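Local coordinates for protein nitrophorin Cim l NP (Cimex lectularius, PDB 2IMQ) that carries nitric oxide on a heme b group and delivers it to the victim during feeding, causing vasodilation, at residues L172-T178 with L195-L201; F210-P216 with R244-K248; F220-K225 with A237-D243. All blocks are in the same frame, centred on the assembly; numbering follows the deposited sequence. Where two conformers were deposited one is given.

All three contacts build on the second half of the chain, beside the five-stranded sheet. Contact 1, the most buried, joins the loop after strand 165-169 to the link between helices 192-196 and 201-206. Contact 2, nearest the chain's centre, is only partly buried. It adds 210-216 to the edge of strand 243-248. Contact 3, also partly buried, pairs two loop segments inside the excursion that contact 2 closes. Backbone pairing is brief in each. Contact 1 relies on the amide of Gln-200, contact 2 on a salt bridge and aliphatic-aromatic packing, contact 3 on proline, aromatic rings and waters. Arg-244 of contact 2 bridges to Asp-199 of contact 1, whose Val-176 probably hydrogen-bonds Ser-240 of contact 3.

Contact 1 (L172-T178 with L195-L201); sequences LNVRVET and LMAFDQL
Residues 174-177 are roughly extended and run antiparallel to the short piece 198-200. Val-176 faces Asp-199 in a single backbone bridge, CA to CA 4.2 Å. Glu-177 N donates to Phe-198 O (2.9 Å), and Gln-200 N donates to Arg-175 O (2.9 Å). A type I turn from Met-196 to Asp-199 brings the chain off helix 192-196 into this pairing.

Gln-200 has the largest area covered. Its m,t rotamer lays the amide along the other backbone. OE1 accepts from Arg-175 N at 2.8 Å, and NE2 donates to Glu-177 OE1 at 2.9 Å. Glu-177 is t,t, so its carboxylate reaches back to the amide. Phe-198 is m, and Thr-178 CB sits over one face of its ring, 4.2 Å from the centroid. Val-176, with chi1 t, puts CG1 3.6 Å from Leu-195 CD1 and 3.9 Å from Phe-198 CB. Val-174 CG1 lies 4.1 Å from Leu-201 CB. Asp-199, chi1 t, caps the next helix: its OD2 accepts from Leu-201 N at 3.0 Å. Its OD1 forms a salt bridge with Arg-244.

Leu-172 to Arg-175 belong to the GDxNxR signature of the inositol polyphosphate 5-phosphatase family. The CA-CB bond of Arg-175 points away; its guanidinium salt-bridges Asp-171 and makes a cation-pi contact with Tyr-224. Gln-200 OE1 thus replaces a backbone carbonyl for Arg-175 N, while NE2 ties down the Glu-177 carboxylate.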
loop_
_atom_site.group_PDB
_atom_site.type_symbol
_atom_site.label_atom_id
_atom_site.label_comp_id
_atom_site.label_asym_id
_atom_site.label_seq_id
_atom_site.Cartn_x
_atom_site.Cartn_y
_atom_site.Cartn_z
ATOM N N LEU A 172 -5.999 -3.036 -4.087
ATOM C CA LEU A 172 -5.854 -3.444 -5.474
ATOM C C LEU A 172 -7.172 -3.735 -6.206
ATOM O O LEU A 172 -7.156 -4.098 -7.357
ATOM C CB LEU A 172 -4.973 -4.663 -5.565
ATOM C CG LEU A 172 -3.585 -4.598 -4.883
ATOM C CD1 LEU A 172 -2.869 -5.918 -5.015
ATOM C CD2 LEU A 172 -2.717 -3.482 -5.395
ATOM N N ASN A 173 -8.264 -3.615 -5.486
ATOM C CA ASN A 173 -9.586 -3.981 -5.970
ATOM C C ASN A 173 -9.703 -5.450 -6.238
ATOM O O ASN A 173 -10.470 -5.904 -7.042
ATOM C CB ASN A 173 -10.093 -3.134 -7.158
ATOM C CG ASN A 173 -11.569 -3.049 -7.146
ATOM O OD1 ASN A 173 -12.173 -3.013 -6.066
ATOM N ND2 ASN A 173 -12.167 -3.019 -8.328
ATOM N N VAL A 174 -8.897 -6.212 -5.519
ATOM C CA VAL A 174 -8.910 -7.680 -5.466
ATOM C C VAL A 174 -9.808 -8.094 -4.260
ATOM O O VAL A 174 -9.596 -7.598 -3.166
ATOM C CB VAL A 174 -7.474 -8.241 -5.296
ATOM C CG1 VAL A 174 -7.502 -9.682 -4.950
ATOM C CG2 VAL A 174 -6.691 -8.005 -6.568
ATOM N N ARG A 175 -10.710 -9.017 -4.516
ATOM C CA ARG A 175 -11.662 -9.445 -3.484
ATOM C C ARG A 175 -11.698 -10.971 -3.396
ATOM O O ARG A 175 -11.042 -11.656 -4.156
ATOM C CB ARG A 175 -13.042 -8.871 -3.752
ATOM C CG ARG A 175 -13.074 -7.329 -3.834
ATOM C CD ARG A 175 -12.843 -6.732 -2.471
ATOM N NE ARG A 175 -12.973 -5.290 -2.393
ATOM C CZ ARG A 175 -11.955 -4.442 -2.463
ATOM N NH1 ARG A 175 -10.720 -4.879 -2.693
ATOM N NH2 ARG A 175 -12.170 -3.157 -2.326
ATOM N N VAL A 176 -12.456 -11.453 -2.423
ATOM C CA VAL A 176 -12.642 -12.870 -2.247
ATOM C C VAL A 176 -13.893 -13.273 -2.989
ATOM O O VAL A 176 -14.991 -12.808 -2.663
ATOM C CB VAL A 176 -12.729 -13.167 -0.736
ATOM C CG1 VAL A 176 -13.242 -14.569 -0.447
ATOM C CG2 VAL A 176 -11.365 -13.000 -0.047
ATOM N N GLU A 177 -13.736 -14.159 -3.952
ATOM C CA GLU A 177 -14.800 -14.557 -4.837
ATOM C C GLU A 177 -15.466 -15.844 -4.316
ATOM O O GLU A 177 -15.306 -16.916 -4.864
ATOM C CB GLU A 177 -14.231 -14.735 -6.238
ATOM C CG GLU A 177 -15.315 -14.799 -7.294
ATOM C CD GLU A 177 -14.835 -14.743 -8.706
ATOM O OE1 GLU A 177 -13.769 -14.144 -8.961
ATOM O OE2 GLU A 177 -15.589 -15.287 -9.567
ATOM N N THR A 178 -16.249 -15.692 -3.271
ATOM C CA THR A 178 -17.174 -16.702 -2.796
ATOM C C THR A 178 -18.277 -15.985 -2.066
ATOM O O THR A 178 -18.283 -14.765 -1.909
ATOM C CB THR A 178 -16.465 -17.733 -1.912
ATOM O OG1 THR A 178 -17.325 -18.842 -1.645
ATOM C CG2 THR A 178 -16.000 -17.192 -0.582
ATOM N N LEU A 195 -9.572 -19.638 2.765
ATOM C CA LEU A 195 -10.309 -18.491 2.232
ATOM C C LEU A 195 -9.508 -17.795 1.118
ATOM O O LEU A 195 -10.062 -17.358 0.095
ATOM C CB LEU A 195 -10.723 -17.536 3.341
ATOM C CG LEU A 195 -11.635 -16.381 2.913
ATOM C CD1 LEU A 195 -12.856 -16.899 2.246
ATOM C CD2 LEU A 195 -11.938 -15.520 4.046
ATOM N N MET A 196 -8.203 -17.741 1.303
ATOM C CA MET A 196 -7.298 -17.181 0.309
ATOM C C MET A 196 -7.350 -17.924 -1.002
ATOM O O MET A 196 -7.018 -17.381 -2.052
ATOM C CB MET A 196 -5.856 -17.126 0.845
ATOM C CG MET A 196 -4.945 -16.137 0.141
ATOM S SD MET A 196 -5.612 -14.447 0.439
ATOM C CE MET A 196 -4.886 -13.839 1.844
ATOM N N ALA A 197 -7.799 -19.173 -0.999
ATOM C CA ALA A 197 -7.999 -19.917 -2.243
ATOM C C ALA A 197 -9.008 -19.223 -3.186
ATOM O O ALA A 197 -8.912 -19.371 -4.374
ATOM C CB ALA A 197 -8.386 -21.331 -1.985
ATOM N N PHE A 198 -9.908 -18.416 -2.638
ATOM C CA PHE A 198 -10.956 -17.692 -3.389
ATOM C C PHE A 198 -10.546 -16.253 -3.697
ATOM O O PHE A 198 -11.267 -15.557 -4.402
ATOM C CB PHE A 198 -12.260 -17.715 -2.607
ATOM C CG PHE A 198 -12.738 -19.086 -2.351
ATOM C CD1 PHE A 198 -12.574 -19.679 -1.116
ATOM C CD2 PHE A 198 -13.349 -19.815 -3.353
ATOM C CE1 PHE A 198 -12.988 -20.964 -0.895
ATOM C CE2 PHE A 198 -13.788 -21.117 -3.086
ATOM C CZ PHE A 198 -13.586 -21.665 -1.883
ATOM N N ASP A 199 -9.416 -15.793 -3.174
ATOM C CA ASP A 199 -8.958 -14.471 -3.420
ATOM C C ASP A 199 -8.558 -14.317 -4.891
ATOM O O ASP A 199 -8.016 -15.207 -5.517
ATOM C CB ASP A 199 -7.767 -14.157 -2.482
ATOM C CG ASP A 199 -7.181 -12.815 -2.775
ATOM O OD1 ASP A 199 -7.720 -11.779 -2.295
ATOM O OD2 ASP A 199 -6.110 -12.718 -3.447
ATOM N N GLN A 200 -8.820 -13.116 -5.406
ATOM C CA GLN A 200 -8.639 -12.851 -6.862
ATOM C C GLN A 200 -7.219 -12.498 -7.292
ATOM O O GLN A 200 -6.970 -12.398 -8.467
ATOM C CB GLN A 200 -9.619 -11.772 -7.295
ATOM C CG GLN A 200 -11.063 -12.211 -7.273
ATOM C CD GLN A 200 -12.045 -11.119 -7.398
ATOM O OE1 GLN A 200 -11.834 -9.996 -6.935
ATOM N NE2 GLN A 200 -13.213 -11.468 -7.932
ATOM N N LEU A 201 -6.260 -12.362 -6.380
ATOM C CA LEU A 201 -4.921 -11.982 -6.828
ATOM C C LEU A 201 -4.382 -13.036 -7.771
ATOM O O LEU A 201 -3.787 -12.717 -8.801
ATOM C CB LEU A 201 -3.998 -11.721 -5.647
ATOM C CG LEU A 201 -2.579 -11.268 -6.065
ATOM C CD1 LEU A 201 -2.635 -9.966 -6.818
ATOM C CD2 LEU A 201 -1.748 -11.136 -4.799
#

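Contact 2 (F210-P216 with R244-K248)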
loop_
_atom_site.group_PDB
_atom_site.type_symbol
_atom_site.label_atom_id
_atom_site.label_comp_id
_atom_site.label_asym_id
_atom_site.label_seq_id
_atom_site.Cartn_x
_atom_site.Cartn_y
_atom_site.Cartn_z
ATOM N N PHE A 210 0.140 -8.051 -12.343
ATOM C CA PHE A 210 0.951 -8.250 -11.146
ATOM C C PHE A 210 1.927 -9.414 -11.360
ATOM O O PHE A 210 2.265 -10.117 -10.389
ATOM C CB PHE A 210 0.100 -8.418 -9.870
ATOM C CG PHE A 210 -0.813 -7.270 -9.582
ATOM C CD1 PHE A 210 -2.195 -7.391 -9.752
ATOM C CD2 PHE A 210 -0.318 -6.076 -9.139
ATOM C CE1 PHE A 210 -2.995 -6.302 -9.488
ATOM C CE2 PHE A 210 -1.147 -5.031 -8.876
ATOM C CZ PHE A 210 -2.456 -5.139 -9.067
ATOM N N ASP A 211 2.387 -9.582 -12.632
ATOM C CA ASP A 211 3.274 -10.654 -13.053
ATOM C C ASP A 211 4.513 -10.653 -12.202
ATOM O O ASP A 211 5.225 -9.670 -12.232
ATOM C CB ASP A 211 3.683 -10.524 -14.545
ATOM C CG ASP A 211 4.237 -11.789 -15.096
ATOM O OD1 ASP A 211 4.079 -12.047 -16.297
ATOM O OD2 ASP A 211 4.829 -12.637 -14.386
ATOM N N GLY A 212 4.811 -11.738 -11.443
ATOM C CA GLY A 212 6.071 -11.807 -10.714
ATOM C C GLY A 212 6.144 -11.069 -9.394
ATOM O O GLY A 212 7.196 -11.052 -8.767
ATOM N N TRP A 213 5.043 -10.444 -9.003
ATOM C CA TRP A 213 4.959 -9.736 -7.745
ATOM C C TRP A 213 4.561 -10.715 -6.672
ATOM O O TRP A 213 3.755 -11.631 -6.901
ATOM C CB TRP A 213 3.979 -8.612 -7.840
ATOM C CG TRP A 213 4.375 -7.434 -8.693
ATOM C CD1 TRP A 213 4.266 -7.330 -10.046
ATOM C CD2 TRP A 213 4.920 -6.206 -8.233
ATOM N NE1 TRP A 213 4.752 -6.123 -10.465
ATOM C CE2 TRP A 213 5.146 -5.403 -9.355
ATOM C CE3 TRP A 213 5.219 -5.696 -6.966
ATOM C CZ2 TRP A 213 5.618 -4.110 -9.259
ATOM C CZ3 TRP A 213 5.740 -4.446 -6.851
ATOM C CH2 TRP A 213 5.916 -3.625 -7.983
ATOM N N THR A 214 5.113 -10.532 -5.489
ATOM C CA THR A 214 4.858 -11.468 -4.413
ATOM C C THR A 214 4.159 -10.752 -3.317
ATOM O O THR A 214 4.529 -9.655 -2.970
ATOM C CB THR A 214 6.188 -12.028 -3.924
ATOM O OG1 THR A 214 6.909 -12.618 -5.032
ATOM C CG2 THR A 214 6.008 -13.089 -2.877
ATOM N N GLU A 215 3.216 -11.429 -2.680
ATOM C CA GLU A 215 2.635 -10.933 -1.457
ATOM C C GLU A 215 3.217 -11.740 -0.276
ATOM O O GLU A 215 3.360 -12.949 -0.355
ATOM C CB GLU A 215 1.120 -11.134 -1.476
ATOM C CG GLU A 215 0.430 -10.468 -0.314
ATOM C CD GLU A 215 -1.074 -10.525 -0.352
ATOM O OE1 GLU A 215 -1.643 -11.367 -1.110
ATOM O OE2 GLU A 215 -1.719 -9.686 0.355
ATOM N N PRO A 216 3.592 -11.082 0.803
ATOM C CA PRO A 216 3.989 -11.861 1.982
ATOM C C PRO A 216 2.853 -12.778 2.420
ATOM O O PRO A 216 1.678 -12.540 2.097
ATOM C CB PRO A 216 4.211 -10.794 3.034
ATOM C CG PRO A 216 4.520 -9.581 2.289
ATOM C CD PRO A 216 3.534 -9.637 1.075
ATOM N N ARG A 244 -3.290 -4.345 0.358
ATOM C CA ARG A 244 -2.304 -5.343 0.119
ATOM C C ARG A 244 -0.966 -4.679 -0.035
ATOM O O ARG A 244 -0.857 -3.520 -0.413
ATOM C CB ARG A 244 -2.600 -6.165 -1.172
ATOM C CG ARG A 244 -4.041 -6.602 -1.325
ATOM C CD ARG A 244 -4.526 -7.649 -0.332
ATOM N NE ARG A 244 -4.139 -8.987 -0.693
ATOM C CZ ARG A 244 -4.874 -9.816 -1.412
ATOM N NH1 ARG A 244 -6.089 -9.467 -1.842
ATOM N NH2 ARG A 244 -4.372 -11.009 -1.733
ATOM N N ALA A 245 0.074 -5.463 0.222
ATOM C CA ALA A 245 1.462 -5.082 -0.111
ATOM C C ALA A 245 2.090 -6.150 -0.945
ATOM O O ALA A 245 2.115 -7.322 -0.551
ATOM C CB ALA A 245 2.288 -4.894 1.176
ATOM N N LEU A 246 2.587 -5.752 -2.100
ATOM C CA LEU A 246 3.273 -6.645 -3.016
ATOM C C LEU A 246 4.690 -6.118 -3.178
ATOM O O LEU A 246 4.963 -4.920 -3.108
ATOM C CB LEU A 246 2.620 -6.644 -4.397
ATOM C CG LEU A 246 1.172 -6.971 -4.437
ATOM C CD1 LEU A 246 0.688 -6.904 -5.884
ATOM C CD2 LEU A 246 0.859 -8.312 -3.775
ATOM N N TYR A 247 5.614 -7.041 -3.416
ATOM C CA TYR A 247 7.016 -6.680 -3.624
ATOM C C TYR A 247 7.645 -7.459 -4.739
ATOM O O TYR A 247 7.207 -8.548 -5.060
ATOM C CB TYR A 247 7.833 -6.913 -2.348
ATOM C CG TYR A 247 7.974 -8.324 -1.872
ATOM C CD1 TYR A 247 9.105 -9.108 -2.214
ATOM C CD2 TYR A 247 7.030 -8.925 -1.098
ATOM C CE1 TYR A 247 9.250 -10.431 -1.763
ATOM C CE2 TYR A 247 7.195 -10.223 -0.627
ATOM C CZ TYR A 247 8.276 -10.976 -0.963
ATOM O OH TYR A 247 8.362 -12.281 -0.459
ATOM N N LYS A 248 8.703 -6.872 -5.294
ATOM C CA LYS A 248 9.445 -7.503 -6.374
ATOM C C LYS A 248 10.776 -6.804 -6.455
ATOM O O LYS A 248 10.901 -5.641 -6.116
ATOM C CB LYS A 248 8.708 -7.280 -7.725
ATOM C CG LYS A 248 9.109 -8.100 -8.916
ATOM C CD LYS A 248 8.129 -7.824 -10.069
ATOM C CE LYS A 248 8.573 -8.610 -11.276
ATOM N NZ LYS A 248 7.693 -8.476 -12.392
HETATM O O HOH W 1 8.260 -10.843 -6.264
#
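Leu-246, Tyr-247 and Lys-248 of the edge strand have the most surface buried here. Tyr-247 sets the register. Its N and O exchange hydrogen bonds with Thr-214 O and N, both 2.9 Å, making one antiparallel hydrogen-bonded pair. Segment 210-216 thus lies along strand 243-248, whose other edge bonds to strand 165-169. The Tyr-247 ring swings back over the loop: Thr-214 CB stands over its face, 4.0 Å from the centroid. Pro-216 CG is 4.0 Å from Tyr-247 CE2.

Leu-246 packs into the interior. Its CD1 is 3.5 Å from Phe-210 CD2, its CB 3.8 Å from Trp-213 CE3, and its CD2 3.6 Å from Glu-215 CB. Lys-248 is fully extended. Its CD lies over the five-membered ring of Trp-213, 3.8 Å from the centroid, and NZ reaches Asp-211 O at 2.7 Å in the type II turn 210-213. Water 1 joins Gly-212 O, Thr-214 OG1 and Tyr-247 O.

At the far end Glu-215 and Arg-244 form a two-pronged salt bridge, OE2 to NE 2.7 Å and OE1 to NH2 2.8 Å. Glu-215 OE2 also accepts from Tyr-260. The buried guanidinium of Arg-244 is thus held between two carboxylates, Glu-215 and Asp-199.

Contact 3 (F220-K225 with A237-D243); sequences FKPTYK and ATPSWTD
Trp-241 (chi1 m, chi2 -83°) fills the hollow lined by Phe-220 and Pro-222; Ile-192, Leu-195 and Met-196 also touch the indole. Pro-222 CA sits over the five-membered ring, 3.8 Å from the centroid, and Pro-222 CD is 3.7 Å from Trp-241 CZ2. Phe-220, chi1 p, offers its face to the indole edge in an offset edge-to-face pair, centroids 5.4 Å apart and planes at 76°. Trp-241 NE1 donates to Phe-220 O at 2.9 Å. Pro-222 CB also fits against Pro-239 CB at 3.8 Å.

The backbones run antiparallel, with one hydrogen-bonded pair, Tyr-224 and Ser-240. Ser-240 N donates to Tyr-224 O at 2.9 Å. Ser-240 O takes weak bonds from Tyr-224 N (3.2 Å) and Thr-223 N (3.0 Å). Pro-239 to Asp-243 carry the P-S-W-T-D sequence that leads into Arg-244, a signature of the inositol polyphosphate 5-phosphatase family, which has the DNase I-like sandwich fold.

Tyr-224, chi1 t, lies between Ala-237 and Thr-242: its CE2 is 4.0 Å from Ala-237 CB, and its CB 3.4 Å from Thr-242 CG2. A cis peptide follows Tyr-224. Water 2 joins Thr-223 OG1 to Asp-243 O, and water 3 joins it to Asp-243 OD2. Asp-243 OD1 bonds Ser-13 OG, and OD2 accepts from Asn-15 N.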
loop_
_atom_site.group_PDB
_atom_site.type_symbol
_atom_site.label_atom_id
_atom_site.label_comp_id
_atom_site.label_asym_id
_atom_site.label_seq_id
_atom_site.Cartn_x
_atom_site.Cartn_y
_atom_site.Cartn_z
ATOM N N PHE A 220 -3.635 -12.952 8.797
ATOM C CA PHE A 220 -4.650 -12.177 9.414
ATOM C C PHE A 220 -5.951 -12.347 8.651
ATOM O O PHE A 220 -6.006 -12.622 7.452
ATOM C CB PHE A 220 -4.238 -10.707 9.505
ATOM C CG PHE A 220 -3.733 -10.084 8.209
ATOM C CD1 PHE A 220 -4.568 -9.352 7.397
ATOM C CD2 PHE A 220 -2.406 -10.189 7.858
ATOM C CE1 PHE A 220 -4.085 -8.765 6.239
ATOM C CE2 PHE A 220 -1.933 -9.626 6.719
ATOM C CZ PHE A 220 -2.792 -8.890 5.915
ATOM N N LYS A 221 -7.031 -12.093 9.378
ATOM C CA LYS A 221 -8.357 -12.185 8.861
ATOM C C LYS A 221 -8.628 -11.045 7.879
ATOM O O LYS A 221 -7.905 -10.056 7.864
ATOM C CB LYS A 221 -9.402 -12.178 9.959
ATOM C CG LYS A 221 -9.241 -13.403 10.806
ATOM C CD LYS A 221 -10.133 -13.352 11.993
ATOM C CE LYS A 221 -9.887 -14.568 12.877
ATOM N NZ LYS A 221 -9.904 -15.872 12.194
ATOM N N PRO A 222 -9.597 -11.239 6.994
ATOM C CA PRO A 222 -9.941 -10.196 6.057
ATOM C C PRO A 222 -10.047 -8.847 6.719
ATOM O O PRO A 222 -10.574 -8.730 7.828
ATOM C CB PRO A 222 -11.271 -10.669 5.508
ATOM C CG PRO A 222 -11.091 -12.174 5.510
ATOM C CD PRO A 222 -10.402 -12.447 6.796
ATOM N N THR A 223 -9.659 -7.809 5.994
ATOM C CA THR A 223 -9.604 -6.454 6.537
ATOM C C THR A 223 -10.831 -5.597 6.168
ATOM O O THR A 223 -10.901 -4.416 6.514
ATOM C CB THR A 223 -8.352 -5.758 6.040
ATOM O OG1 THR A 223 -8.345 -5.726 4.594
ATOM C CG2 THR A 223 -7.105 -6.454 6.547
ATOM N N TYR A 224 -11.821 -6.200 5.553
ATOM C CA TYR A 224 -12.998 -5.580 5.068
ATOM C C TYR A 224 -14.089 -6.653 4.992
ATOM O O TYR A 224 -13.769 -7.820 4.805
ATOM C CB TYR A 224 -12.722 -4.986 3.682
ATOM C CG TYR A 224 -13.821 -4.504 2.858
ATOM C CD1 TYR A 224 -14.289 -3.202 2.953
ATOM C CD2 TYR A 224 -14.424 -5.351 1.944
ATOM C CE1 TYR A 224 -15.301 -2.738 2.127
ATOM C CE2 TYR A 224 -15.380 -4.884 1.066
ATOM C CZ TYR A 224 -15.850 -3.585 1.191
ATOM O OH TYR A 224 -16.865 -3.092 0.397
ATOM N N LYS A 225 -15.345 -6.325 5.141
ATOM C CA LYS A 225 -15.885 -5.032 5.502
ATOM C C LYS A 225 -16.381 -5.092 6.922
ATOM O O LYS A 225 -17.177 -5.977 7.245
ATOM C CB LYS A 225 -17.047 -4.725 4.561
ATOM C CG LYS A 225 -17.785 -3.399 4.771
ATOM C CD LYS A 225 -18.936 -3.346 3.799
ATOM C CE LYS A 225 -19.763 -2.110 3.881
ATOM N NZ LYS A 225 -20.952 -2.177 2.925
ATOM N N ALA A 237 -21.005 -7.457 2.320
ATOM C CA ALA A 237 -19.927 -7.833 1.403
ATOM C C ALA A 237 -19.247 -9.090 1.915
ATOM O O ALA A 237 -19.064 -9.310 3.105
ATOM C CB ALA A 237 -18.918 -6.692 1.321
ATOM N N THR A 238 -18.806 -9.895 0.979
ATOM C CA THR A 238 -17.948 -11.025 1.350
ATOM C C THR A 238 -16.670 -10.503 1.947
ATOM O O THR A 238 -15.959 -9.693 1.343
ATOM C CB THR A 238 -17.627 -11.885 0.125
ATOM O OG1 THR A 238 -18.878 -12.414 -0.351
ATOM C CG2 THR A 238 -16.714 -13.033 0.462
ATOM N N PRO A 239 -16.317 -10.923 3.150
ATOM C CA PRO A 239 -15.056 -10.530 3.751
ATOM C C PRO A 239 -13.897 -10.750 2.794
ATOM O O PRO A 239 -13.742 -11.810 2.195
ATOM C CB PRO A 239 -14.948 -11.469 4.989
ATOM C CG PRO A 239 -16.374 -11.707 5.402
ATOM C CD PRO A 239 -17.108 -11.778 4.051
ATOM N N SER A 240 -13.047 -9.727 2.687
ATOM C CA SER A 240 -11.959 -9.705 1.727
ATOM C C SER A 240 -10.736 -9.009 2.278
ATOM O O SER A 240 -10.843 -8.226 3.227
ATOM C CB SER A 240 -12.387 -8.969 0.433
ATOM O OG SER A 240 -13.407 -9.635 -0.231
ATOM N N TRP A 241 -9.612 -9.269 1.609
ATOM C CA TRP A 241 -8.356 -8.581 1.842
ATOM C C TRP A 241 -8.250 -7.451 0.838
ATOM O O TRP A 241 -7.996 -7.680 -0.352
ATOM C CB TRP A 241 -7.217 -9.551 1.740
ATOM C CG TRP A 241 -7.173 -10.495 2.913
ATOM C CD1 TRP A 241 -6.633 -10.268 4.131
ATOM C CD2 TRP A 241 -7.653 -11.847 2.931
ATOM N NE1 TRP A 241 -6.797 -11.381 4.918
ATOM C CE2 TRP A 241 -7.392 -12.369 4.192
ATOM C CE3 TRP A 241 -8.321 -12.650 2.004
ATOM C CZ2 TRP A 241 -7.713 -13.658 4.533
ATOM C CZ3 TRP A 241 -8.649 -13.944 2.354
ATOM C CH2 TRP A 241 -8.345 -14.416 3.624
ATOM N N THR A 242 -8.457 -6.253 1.321
ATOM C CA THR A 242 -8.524 -5.079 0.454
ATOM C C THR A 242 -7.164 -4.413 0.292
ATOM O O THR A 242 -6.526 -4.515 -0.764
ATOM C CB THR A 242 -9.621 -4.174 0.906
ATOM O OG1 THR A 242 -9.401 -3.826 2.257
ATOM C CG2 THR A 242 -10.927 -4.875 0.818
ATOM N N ASP A 243 -6.640 -3.866 1.366
ATOM C CA ASP A 243 -5.257 -3.312 1.354
ATOM C C ASP A 243 -4.240 -4.442 1.278
ATOM O O ASP A 243 -4.309 -5.381 2.074
ATOM C CB ASP A 243 -5.029 -2.483 2.602
ATOM C CG ASP A 243 -5.738 -1.145 2.486
ATOM O OD1 ASP A 243 -5.168 -0.253 1.770
ATOM O OD2 ASP A 243 -6.859 -0.886 3.000
HETATM O O HOH W 2 -6.001 -7.020 3.498
HETATM O O HOH W 3 -7.864 -2.961 4.430
HETATM O O HOH W 4 -17.528 -8.292 5.190
#